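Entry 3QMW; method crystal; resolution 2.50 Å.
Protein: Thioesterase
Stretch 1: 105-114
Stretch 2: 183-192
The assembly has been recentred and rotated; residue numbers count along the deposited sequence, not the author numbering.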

# COMPACT_ATOMS: atom_id res chain seq x y z
N SER D 105 -4.15 -8.93 -17.07
CA SER D 105 -4.76 -9.71 -18.11
C SER D 105 -4.24 -9.23 -19.46
O SER D 105 -3.07 -9.13 -19.67
CB SER D 105 -6.26 -9.60 -18.01
OG SER D 105 -6.88 -10.68 -18.66
N MET D 106 -5.12 -9.02 -20.41
CA MET D 106 -4.71 -8.57 -21.70
C MET D 106 -3.66 -7.50 -21.58
O MET D 106 -2.77 -7.44 -22.39
CB MET D 106 -5.92 -8.13 -22.52
CG MET D 106 -5.64 -7.70 -23.91
SD MET D 106 -5.28 -5.97 -23.95
CE MET D 106 -5.91 -5.51 -25.50
N GLY D 107 -3.80 -6.64 -20.59
CA GLY D 107 -2.81 -5.62 -20.28
C GLY D 107 -1.43 -6.17 -19.92
O GLY D 107 -0.42 -5.55 -20.19
N ALA D 108 -1.40 -7.34 -19.28
CA ALA D 108 -0.15 -8.01 -18.95
C ALA D 108 0.59 -8.46 -20.21
O ALA D 108 1.76 -8.13 -20.41
CB ALA D 108 -0.43 -9.22 -18.09
N LEU D 109 -0.12 -9.22 -21.04
CA LEU D 109 0.42 -9.67 -22.32
C LEU D 109 0.89 -8.47 -23.13
O LEU D 109 1.99 -8.49 -23.67
CB LEU D 109 -0.64 -10.49 -23.10
CG LEU D 109 -0.21 -11.19 -24.40
CD1 LEU D 109 1.18 -11.83 -24.30
CD2 LEU D 109 -1.23 -12.23 -24.82
N LEU D 110 0.08 -7.41 -23.15
CA LEU D 110 0.40 -6.18 -23.87
C LEU D 110 1.59 -5.47 -23.27
O LEU D 110 2.42 -4.94 -24.01
CB LEU D 110 -0.82 -5.25 -23.92
CG LEU D 110 -0.61 -3.78 -24.33
CD1 LEU D 110 0.32 -3.59 -25.52
CD2 LEU D 110 -1.96 -3.16 -24.62
N ALA D 111 1.67 -5.46 -21.94
CA ALA D 111 2.81 -4.86 -21.22
C ALA D 111 4.15 -5.48 -21.64
O ALA D 111 5.09 -4.77 -22.01
CB ALA D 111 2.61 -5.04 -19.72
N TYR D 112 4.20 -6.80 -21.59
CA TYR D 112 5.37 -7.58 -21.98
C TYR D 112 5.80 -7.25 -23.42
O TYR D 112 6.97 -6.92 -23.66
CB TYR D 112 5.04 -9.08 -21.82
CG TYR D 112 6.01 -10.05 -22.45
CD1 TYR D 112 7.37 -10.01 -22.16
CD2 TYR D 112 5.56 -11.04 -23.32
CE1 TYR D 112 8.26 -10.92 -22.73
CE2 TYR D 112 6.43 -11.95 -23.89
CZ TYR D 112 7.78 -11.88 -23.59
OH TYR D 112 8.64 -12.78 -24.17
N GLU D 113 4.86 -7.30 -24.35
CA GLU D 113 5.13 -6.99 -25.75
C GLU D 113 5.68 -5.59 -25.97
O GLU D 113 6.63 -5.43 -26.73
CB GLU D 113 3.89 -7.21 -26.59
CG GLU D 113 3.57 -8.68 -26.77
CD GLU D 113 4.49 -9.37 -27.76
OE1 GLU D 113 4.83 -8.77 -28.81
OE2 GLU D 113 4.86 -10.53 -27.48
N VAL D 114 5.10 -4.58 -25.34
CA VAL D 114 5.66 -3.23 -25.41
C VAL D 114 7.07 -3.16 -24.80
O VAL D 114 7.92 -2.38 -25.25
CB VAL D 114 4.75 -2.18 -24.71
CG1 VAL D 114 5.52 -0.87 -24.47
CG2 VAL D 114 3.47 -1.94 -25.51
N ALA D 183 -12.26 -6.94 -30.09
CA ALA D 183 -10.98 -6.52 -30.67
C ALA D 183 -9.83 -6.67 -29.66
O ALA D 183 -8.70 -6.99 -30.05
CB ALA D 183 -11.07 -5.10 -31.19
N ASP D 184 -10.11 -6.43 -28.38
CA ASP D 184 -9.11 -6.69 -27.33
C ASP D 184 -8.81 -8.18 -27.19
O ASP D 184 -7.65 -8.57 -27.12
CB ASP D 184 -9.58 -6.15 -25.97
CG ASP D 184 -9.42 -4.63 -25.82
OD1 ASP D 184 -8.79 -3.98 -26.69
OD2 ASP D 184 -9.93 -4.09 -24.82
N LEU D 185 -9.85 -9.01 -27.14
CA LEU D 185 -9.66 -10.45 -26.95
C LEU D 185 -8.98 -11.14 -28.14
O LEU D 185 -8.36 -12.19 -27.99
CB LEU D 185 -10.98 -11.16 -26.65
CG LEU D 185 -11.43 -11.35 -25.20
CD1 LEU D 185 -12.73 -12.12 -25.20
CD2 LEU D 185 -10.39 -12.10 -24.38
N ARG D 186 -9.11 -10.56 -29.33
CA ARG D 186 -8.56 -11.16 -30.53
C ARG D 186 -7.04 -11.04 -30.55
O ARG D 186 -6.35 -11.93 -31.03
CB ARG D 186 -9.16 -10.51 -31.78
CG ARG D 186 -8.44 -10.93 -33.05
CD ARG D 186 -9.33 -10.92 -34.27
NE ARG D 186 -8.50 -10.93 -35.47
CZ ARG D 186 -8.82 -11.51 -36.62
NH1 ARG D 186 -7.97 -11.44 -37.64
NH2 ARG D 186 -9.98 -12.17 -36.75
N ALA D 187 -6.52 -9.94 -30.03
CA ALA D 187 -5.08 -9.79 -29.92
C ALA D 187 -4.48 -10.79 -28.92
O ALA D 187 -3.28 -10.98 -28.91
CB ALA D 187 -4.73 -8.39 -29.53
N CYS D 188 -5.31 -11.43 -28.10
CA CYS D 188 -4.84 -12.38 -27.08
C CYS D 188 -4.93 -13.84 -27.50
O CYS D 188 -4.34 -14.71 -26.87
CB CYS D 188 -5.66 -12.22 -25.79
SG CYS D 188 -5.41 -10.66 -24.94
N GLU D 189 -5.70 -14.11 -28.55
CA GLU D 189 -5.99 -15.49 -28.95
C GLU D 189 -5.46 -15.84 -30.34
O GLU D 189 -5.32 -17.02 -30.67
CB GLU D 189 -7.50 -15.70 -28.86
CG GLU D 189 -8.06 -15.39 -27.46
CD GLU D 189 -9.58 -15.37 -27.40
OE1 GLU D 189 -10.23 -15.12 -28.43
OE2 GLU D 189 -10.14 -15.62 -26.30
N ARG D 190 -5.18 -14.81 -31.13
CA ARG D 190 -4.47 -14.91 -32.41
C ARG D 190 -2.98 -14.66 -32.18
O ARG D 190 -2.18 -14.71 -33.12
CB ARG D 190 -4.99 -13.86 -33.41
CG ARG D 190 -6.50 -13.86 -33.64
CD ARG D 190 -7.01 -15.13 -34.30
NE ARG D 190 -6.41 -15.35 -35.62
CZ ARG D 190 -6.59 -16.45 -36.36
NH1 ARG D 190 -7.36 -17.45 -35.93
NH2 ARG D 190 -5.98 -16.54 -37.54
N TYR D 191 -2.62 -14.34 -30.95
CA TYR D 191 -1.22 -14.22 -30.54
C TYR D 191 -0.66 -15.61 -30.39
O TYR D 191 -1.31 -16.49 -29.81
CB TYR D 191 -1.15 -13.48 -29.21
CG TYR D 191 0.24 -13.30 -28.60
CD1 TYR D 191 1.04 -12.22 -28.96
CD2 TYR D 191 0.71 -14.19 -27.64
CE1 TYR D 191 2.29 -12.05 -28.40
CE2 TYR D 191 1.96 -14.03 -27.07
CZ TYR D 191 2.74 -12.95 -27.45
OH TYR D 191 3.98 -12.79 -26.87
N ASP D 192 0.52 -15.83 -30.95
CA ASP D 192 1.32 -17.01 -30.59
C ASP D 192 2.75 -16.55 -30.39
O ASP D 192 3.27 -15.77 -31.18
CB ASP D 192 1.22 -18.12 -31.65
CG ASP D 192 1.24 -19.52 -31.02
OD1 ASP D 192 0.30 -19.86 -30.29
OD2 ASP D 192 2.21 -20.28 -31.28

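What polar interaction ties the two stretches together? A single hydrogen bond crosses between them: the hydroxyl of Tyr-191 donates from OH to OE2 of Glu-113 at 2.5 Å, a short distance. The carboxylate oxygen lies at the edge of the tyrosine ring, near its plane, where a phenol hydroxyl can direct its proton. Both residues are buried, so the bond gives the phenol and the carboxylate a partner away from solvent.

How is the ring of Tyr-191 packed along its length? Leu-109 covers one face. Its CD1 methyl sits 4.0 Å from the ring centroid, 26° off the ring normal, a CH-pi contact, and CD1 comes within 3.6 Å of CE2 of Tyr-191. Leu-109 and Glu-113 are one helical turn apart, which lets the first pack over the ring while the second meets its hydroxyl. The ring of Tyr-112 adds a slight touch, CE2 lying 3.9 Å from OH of Tyr-191.

What fills the contact near the start of the first helix? Met-106 and Cys-188 point their CA-to-CB bonds toward the opposing stretch, and their CA atoms are 6.6 Å apart. The side chains meet at closer than ordinary packing distance, with CG of Met-106 3.1 Å from SG of Cys-188. Leu-109 reaches the same cysteine more loosely, its CD2 4.5 Å from SG of Cys-188. Farther along the methionine, CE approaches OD1 of Asp-184 at 3.5 Å; this is packing against a carboxylate that is hydrogen-bonded elsewhere in the structure.

How are the two helices placed? Their axes cross at 59° and come no nearer than 10.2 Å, and the contact buries 372 Å² over both sides. Met-106, Leu-109 and Glu-113 recur at intervals of three and four, placing them along one side of their helix, while Ala-108 and Ala-111 remain out of reach.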